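Epsin 1 (Danio rerio, PDB 5LP0) binds membranes rich in phosphatidylinositol 4,5-bisphosphate, modifies their curvature and promotes clathrin-coated invaginations in receptor-mediated endocytosis. Local coordinates at residues A15-S29 / K57-Y71. Residues are numbered along the deposited sequence; the frame is centred on the assembly and turned at random. Where two conformers were deposited one is given.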
loop_
_atom_site.group_PDB
_atom_site.type_symbol
_atom_site.label_atom_id
_atom_site.label_comp_id
_atom_site.label_asym_id
_atom_site.label_seq_id
_atom_site.Cartn_x
_atom_site.Cartn_y
_atom_site.Cartn_z
ATOM N N ALA A 15 9.827 -0.206 0.717
ATOM C CA ALA A 15 8.883 -0.044 -0.370
ATOM C C ALA A 15 8.140 1.285 -0.289
ATOM O O ALA A 15 7.563 1.731 -1.273
ATOM C CB ALA A 15 7.873 -1.206 -0.385
ATOM N N THR A 16 8.054 1.854 0.903
ATOM C CA THR A 16 7.279 3.075 1.098
ATOM C C THR A 16 8.104 4.298 1.528
ATOM O O THR A 16 7.580 5.259 2.110
ATOM C CB THR A 16 6.163 2.805 2.108
ATOM O OG1 THR A 16 6.723 2.396 3.371
ATOM C CG2 THR A 16 5.205 1.715 1.586
ATOM N N SER A 17 9.391 4.278 1.223
ATOM C CA SER A 17 10.286 5.361 1.616
ATOM C C SER A 17 9.995 6.671 0.880
ATOM O O SER A 17 9.220 6.717 -0.084
ATOM C CB SER A 17 11.733 4.966 1.306
ATOM O OG SER A 17 11.969 5.128 -0.082
ATOM N N ASN A 18 10.644 7.736 1.313
ATOM C CA ASN A 18 10.492 9.012 0.628
ATOM C C ASN A 18 11.277 9.120 -0.690
ATOM O O ASN A 18 11.179 10.144 -1.359
ATOM C CB ASN A 18 10.890 10.166 1.555
ATOM C CG ASN A 18 9.801 10.532 2.554
ATOM O OD1 ASN A 18 8.603 10.479 2.256
ATOM N ND2 ASN A 18 10.217 10.923 3.754
ATOM N N ASP A 19 12.033 8.087 -1.056
ATOM C CA ASP A 19 12.783 8.093 -2.322
ATOM C C ASP A 19 11.828 8.271 -3.505
ATOM O O ASP A 19 10.770 7.629 -3.535
ATOM C CB ASP A 19 13.554 6.779 -2.512
ATOM C CG ASP A 19 14.665 6.604 -1.511
ATOM O OD1 ASP A 19 15.196 7.635 -1.063
ATOM O OD2 ASP A 19 15.011 5.444 -1.183
ATOM N N PRO A 20 12.191 9.129 -4.476
ATOM C CA PRO A 20 11.341 9.367 -5.656
ATOM C C PRO A 20 11.426 8.305 -6.743
ATOM O O PRO A 20 11.226 8.603 -7.921
ATOM C CB PRO A 20 11.862 10.702 -6.195
ATOM C CG PRO A 20 13.282 10.740 -5.767
ATOM C CD PRO A 20 13.367 10.017 -4.456
ATOM N N TRP A 21 11.738 7.085 -6.344
ATOM C CA TRP A 21 11.686 5.921 -7.221
ATOM C C TRP A 21 11.002 4.793 -6.456
ATOM O O TRP A 21 10.891 4.853 -5.223
ATOM C CB TRP A 21 13.098 5.527 -7.679
ATOM C CG TRP A 21 14.079 5.257 -6.561
ATOM C CD1 TRP A 21 14.261 4.080 -5.899
ATOM C CD2 TRP A 21 15.017 6.186 -5.990
ATOM N NE1 TRP A 21 15.246 4.213 -4.951
ATOM C CE2 TRP A 21 15.723 5.496 -4.982
ATOM C CE3 TRP A 21 15.330 7.533 -6.231
ATOM C CZ2 TRP A 21 16.724 6.103 -4.222
ATOM C CZ3 TRP A 21 16.332 8.135 -5.463
ATOM C CH2 TRP A 21 17.007 7.419 -4.472
ATOM N N GLY A 22 10.525 3.774 -7.163
ATOM C CA GLY A 22 9.835 2.660 -6.523
ATOM C C GLY A 22 8.381 3.005 -6.222
ATOM O O GLY A 22 7.883 4.046 -6.649
ATOM N N PRO A 23 7.678 2.134 -5.489
ATOM C CA PRO A 23 8.250 0.875 -4.992
ATOM C C PRO A 23 8.587 -0.111 -6.105
ATOM O O PRO A 23 7.862 -0.206 -7.109
ATOM C CB PRO A 23 7.136 0.298 -4.111
ATOM C CG PRO A 23 5.882 0.995 -4.537
ATOM C CD PRO A 23 6.277 2.333 -5.059
ATOM N N SER A 24 9.680 -0.839 -5.920
ATOM C CA SER A 24 10.074 -1.874 -6.857
ATOM C C SER A 24 9.085 -3.061 -6.918
ATOM O O SER A 24 8.605 -3.557 -5.893
ATOM C CB SER A 24 11.443 -2.415 -6.477
ATOM O OG SER A 24 11.576 -3.734 -6.962
ATOM N N SER A 25 8.833 -3.549 -8.130
ATOM C CA SER A 25 7.875 -4.628 -8.359
ATOM C C SER A 25 8.325 -5.950 -7.756
ATOM O O SER A 25 7.514 -6.742 -7.301
ATOM C CB SER A 25 7.678 -4.840 -9.858
ATOM O OG SER A 25 8.734 -5.628 -10.381
ATOM N N SER A 26 9.625 -6.208 -7.772
ATOM C CA SER A 26 10.121 -7.456 -7.194
ATOM C C SER A 26 9.988 -7.429 -5.666
ATOM O O SER A 26 9.663 -8.440 -5.031
ATOM C CB SER A 26 11.571 -7.717 -7.606
ATOM O OG SER A 26 12.435 -6.704 -7.127
ATOM N N LEU A 27 10.212 -6.259 -5.077
ATOM C CA LEU A 27 10.078 -6.121 -3.635
ATOM C C LEU A 27 8.610 -6.282 -3.287
ATOM O O LEU A 27 8.251 -6.985 -2.328
ATOM C CB LEU A 27 10.605 -4.770 -3.164
ATOM C CG LEU A 27 10.489 -4.470 -1.667
ATOM C CD1 LEU A 27 11.075 -5.581 -0.821
ATOM C CD2 LEU A 27 11.179 -3.136 -1.339
ATOM N N MET A 28 7.746 -5.659 -4.084
ATOM C CA MET A 28 6.328 -5.748 -3.814
ATOM C C MET A 28 5.901 -7.214 -3.923
ATOM O O MET A 28 5.089 -7.671 -3.137
ATOM C CB MET A 28 5.481 -4.828 -4.714
ATOM C CG MET A 28 5.559 -3.292 -4.339
ATOM S SD MET A 28 4.283 -2.247 -5.113
ATOM C CE MET A 28 4.802 -2.392 -6.810
ATOM N N SER A 29 6.463 -7.966 -4.869
ATOM C CA SER A 29 6.104 -9.371 -5.001
ATOM C C SER A 29 6.520 -10.165 -3.766
ATOM O O SER A 29 5.787 -11.026 -3.307
ATOM C CB SER A 29 6.735 -9.969 -6.255
ATOM O OG SER A 29 6.362 -11.329 -6.398
ATOM N N LYS A 57 5.736 16.698 4.779
ATOM C CA LYS A 57 6.949 16.383 4.027
ATOM C C LYS A 57 7.135 14.882 3.834
ATOM O O LYS A 57 7.945 14.447 3.007
ATOM C CB LYS A 57 8.178 16.989 4.725
ATOM C CG LYS A 57 8.543 16.323 6.042
ATOM C CD LYS A 57 9.712 17.019 6.694
ATOM C CE LYS A 57 9.965 16.496 8.090
ATOM N NZ LYS A 57 11.088 17.232 8.744
ATOM N N ASN A 58 6.385 14.089 4.596
ATOM C CA ASN A 58 6.414 12.627 4.447
ATOM C C ASN A 58 5.273 12.114 3.574
ATOM O O ASN A 58 4.943 10.935 3.605
ATOM C CB ASN A 58 6.355 11.960 5.812
ATOM C CG ASN A 58 7.644 12.103 6.579
ATOM O OD1 ASN A 58 8.737 11.852 6.059
ATOM N ND2 ASN A 58 7.529 12.537 7.820
ATOM N N TRP A 59 4.692 12.987 2.761
ATOM C CA TRP A 59 3.587 12.617 1.876
ATOM C C TRP A 59 3.878 11.410 0.980
ATOM O O TRP A 59 2.960 10.616 0.675
ATOM C CB TRP A 59 3.172 13.789 0.998
ATOM C CG TRP A 59 4.185 14.127 -0.045
ATOM C CD1 TRP A 59 5.230 15.012 0.069
ATOM C CD2 TRP A 59 4.250 13.599 -1.373
ATOM N NE1 TRP A 59 5.942 15.041 -1.099
ATOM C CE2 TRP A 59 5.356 14.197 -2.006
ATOM C CE3 TRP A 59 3.471 12.680 -2.093
ATOM C CZ2 TRP A 59 5.716 13.898 -3.320
ATOM C CZ3 TRP A 59 3.833 12.385 -3.398
ATOM C CH2 TRP A 59 4.937 13.000 -4.001
ATOM N N ARG A 60 5.131 11.224 0.560
ATOM C CA ARG A 60 5.422 10.127 -0.357
ATOM C C ARG A 60 5.291 8.773 0.374
ATOM O O ARG A 60 5.028 7.763 -0.256
ATOM C CB ARG A 60 6.800 10.250 -1.000
ATOM C CG ARG A 60 6.818 9.586 -2.367
ATOM C CD ARG A 60 8.208 9.543 -2.965
ATOM N NE ARG A 60 8.796 10.876 -3.035
ATOM C CZ ARG A 60 8.692 11.694 -4.075
ATOM N NH1 ARG A 60 8.017 11.329 -5.159
ATOM N NH2 ARG A 60 9.270 12.891 -4.029
ATOM N N HIS A 61 5.443 8.757 1.697
ATOM C CA HIS A 61 5.147 7.556 2.483
ATOM C C HIS A 61 3.721 7.154 2.202
ATOM O O HIS A 61 3.431 5.974 2.026
ATOM C CB HIS A 61 5.249 7.823 3.992
ATOM C CG HIS A 61 6.648 7.920 4.512
ATOM N ND1 HIS A 61 6.920 8.210 5.832
ATOM C CD2 HIS A 61 7.847 7.782 3.897
ATOM C CE1 HIS A 61 8.230 8.230 6.014
ATOM N NE2 HIS A 61 8.813 7.952 4.864
ATOM N N VAL A 62 2.824 8.133 2.165
ATOM C CA VAL A 62 1.394 7.850 2.043
ATOM C C VAL A 62 1.099 7.407 0.613
ATOM O O VAL A 62 0.418 6.403 0.369
ATOM C CB VAL A 62 0.546 9.125 2.361
ATOM C CG1 VAL A 62 -0.957 8.817 2.259
ATOM C CG2 VAL A 62 0.871 9.690 3.738
ATOM N N TYR A 63 1.637 8.138 -0.355
ATOM C CA TYR A 63 1.430 7.808 -1.763
ATOM C C TYR A 63 1.947 6.397 -2.088
ATOM O O TYR A 63 1.216 5.565 -2.641
ATOM C CB TYR A 63 2.136 8.859 -2.612
ATOM C CG TYR A 63 1.890 8.735 -4.092
ATOM C CD1 TYR A 63 0.698 9.159 -4.658
ATOM C CD2 TYR A 63 2.862 8.197 -4.928
ATOM C CE1 TYR A 63 0.479 9.061 -6.017
ATOM C CE2 TYR A 63 2.647 8.090 -6.281
ATOM C CZ TYR A 63 1.453 8.522 -6.819
ATOM O OH TYR A 63 1.251 8.420 -8.179
ATOM N N LYS A 64 3.197 6.110 -1.707
ATOM C CA LYS A 64 3.802 4.802 -1.985
ATOM C C LYS A 64 3.149 3.657 -1.184
ATOM O O LYS A 64 3.033 2.530 -1.682
ATOM C CB LYS A 64 5.318 4.859 -1.778
ATOM C CG LYS A 64 6.009 5.705 -2.855
ATOM C CD LYS A 64 7.478 6.044 -2.575
ATOM C CE LYS A 64 8.365 4.827 -2.780
ATOM N NZ LYS A 64 9.786 5.176 -2.480
ATOM N N ALA A 65 2.696 3.945 0.027
ATOM C CA ALA A 65 1.950 2.948 0.798
ATOM C C ALA A 65 0.653 2.608 0.096
ATOM O O ALA A 65 0.220 1.447 0.152
ATOM C CB ALA A 65 1.693 3.425 2.226
ATOM N N MET A 66 0.058 3.552 -0.639
ATOM C CA MET A 66 -1.196 3.230 -1.337
ATOM C C MET A 66 -0.861 2.381 -2.565
ATOM O O MET A 66 -1.596 1.441 -2.888
ATOM C CB MET A 66 -1.977 4.471 -1.769
ATOM C CG MET A 66 -2.763 5.113 -0.645
ATOM S SD MET A 66 -3.910 6.375 -1.225
ATOM C CE MET A 66 -2.694 7.636 -1.590
ATOM N N THR A 67 0.252 2.667 -3.237
ATOM C CA THR A 67 0.690 1.830 -4.352
ATOM C C THR A 67 0.952 0.412 -3.862
ATOM O O THR A 67 0.501 -0.557 -4.465
ATOM C CB THR A 67 1.917 2.406 -4.987
ATOM O OG1 THR A 67 1.574 3.699 -5.499
ATOM C CG2 THR A 67 2.408 1.512 -6.128
ATOM N N LEU A 68 1.631 0.288 -2.725
ATOM C CA LEU A 68 1.890 -1.026 -2.160
ATOM C C LEU A 68 0.581 -1.701 -1.738
ATOM O O LEU A 68 0.355 -2.877 -2.050
ATOM C CB LEU A 68 2.860 -0.916 -0.995
ATOM C CG LEU A 68 3.086 -2.229 -0.249
ATOM C CD1 LEU A 68 3.726 -3.267 -1.171
ATOM C CD2 LEU A 68 3.959 -2.000 0.964
ATOM N N MET A 69 -0.294 -0.992 -1.044
ATOM C CA MET A 69 -1.534 -1.593 -0.600
ATOM C C MET A 69 -2.341 -2.073 -1.800
ATOM O O MET A 69 -2.879 -3.186 -1.767
ATOM C CB MET A 69 -2.361 -0.636 0.255
ATOM C CG MET A 69 -3.498 -1.362 0.981
ATOM S SD MET A 69 -2.903 -2.530 2.264
ATOM C CE MET A 69 -3.092 -1.524 3.728
ATOM N N GLU A 70 -2.424 -1.285 -2.865
ATOM C CA GLU A 70 -3.129 -1.719 -4.054
ATOM C C GLU A 70 -2.542 -3.021 -4.601
ATOM O O GLU A 70 -3.268 -3.971 -4.940
ATOM C CB GLU A 70 -3.063 -0.638 -5.119
ATOM C CG GLU A 70 -3.758 -1.050 -6.408
ATOM C CD GLU A 70 -3.714 0.028 -7.457
ATOM O OE1 GLU A 70 -2.907 0.977 -7.334
ATOM O OE2 GLU A 70 -4.507 -0.066 -8.413
ATOM N N TYR A 71 -1.226 -3.066 -4.707
ATOM C CA TYR A 71 -0.553 -4.263 -5.198
ATOM C C TYR A 71 -0.871 -5.475 -4.312
ATOM O O TYR A 71 -1.119 -6.575 -4.808
ATOM C CB TYR A 71 0.953 -4.027 -5.244
ATOM C CG TYR A 71 1.727 -5.190 -5.828
ATOM C CD1 TYR A 71 2.020 -5.231 -7.167
ATOM C CD2 TYR A 71 2.157 -6.240 -5.034
ATOM C CE1 TYR A 71 2.741 -6.264 -7.707
ATOM C CE2 TYR A 71 2.861 -7.306 -5.573
ATOM C CZ TYR A 71 3.138 -7.314 -6.913
ATOM O OH TYR A 71 3.839 -8.352 -7.470
HETATM O O HOH W 1 7.657 12.656 0.982
#
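Lys64 reaches from helix 59-71 into the loop 17-22, where its ammonium group gives hydrogen bonds to three backbone carbonyls: NZ lies 2.8 Å from Asp19 O, 2.9 Å from Ser17 O and 3.0 Å from Trp21 O. Lysine suits this place because its three ammonium protons match three acceptors, and the bend at chi3 (74°) turns NZ in among them. Asp19 N donates to Ser17 OG, an ST turn. A methionine in place of Lys64 would probably leave the three carbonyls without their shared donor and the loop less firmly held.

Asn18 can donate and accept at once: ND2 donates to Asn58 OD1 at 2.9 Å, nearly straight (163°), the amide planes almost coplanar, while OD1 accepts from a water that also joins Lys57 O and Arg60 N. Pro20 CA lies over one face of the Arg60 guanidinium and Trp59 CZ2 over the opposite one, each toward the rim; NE gives Asn18 O a weak bond.

Among apolar contacts, Thr16 CG2 packs on Ala65 CA mid-helix. Toward the C-terminal end of 57-71, Met28 lays CB over the Tyr71 ring and its polarisable sulfur obliquely beside it, while CG meets Leu68 CD1.

Asn18 and His61, whose ND1 is hydrogen-bonded to Asp54, probably form the ENTH phosphoinositide site together with Arg13 and Arg51. Helix 59-71 packs against 15-29 on one flank, its axis at 56° to that of helix 25-29, while Met66 meets helix 108-122 and Met69 helix 38-51.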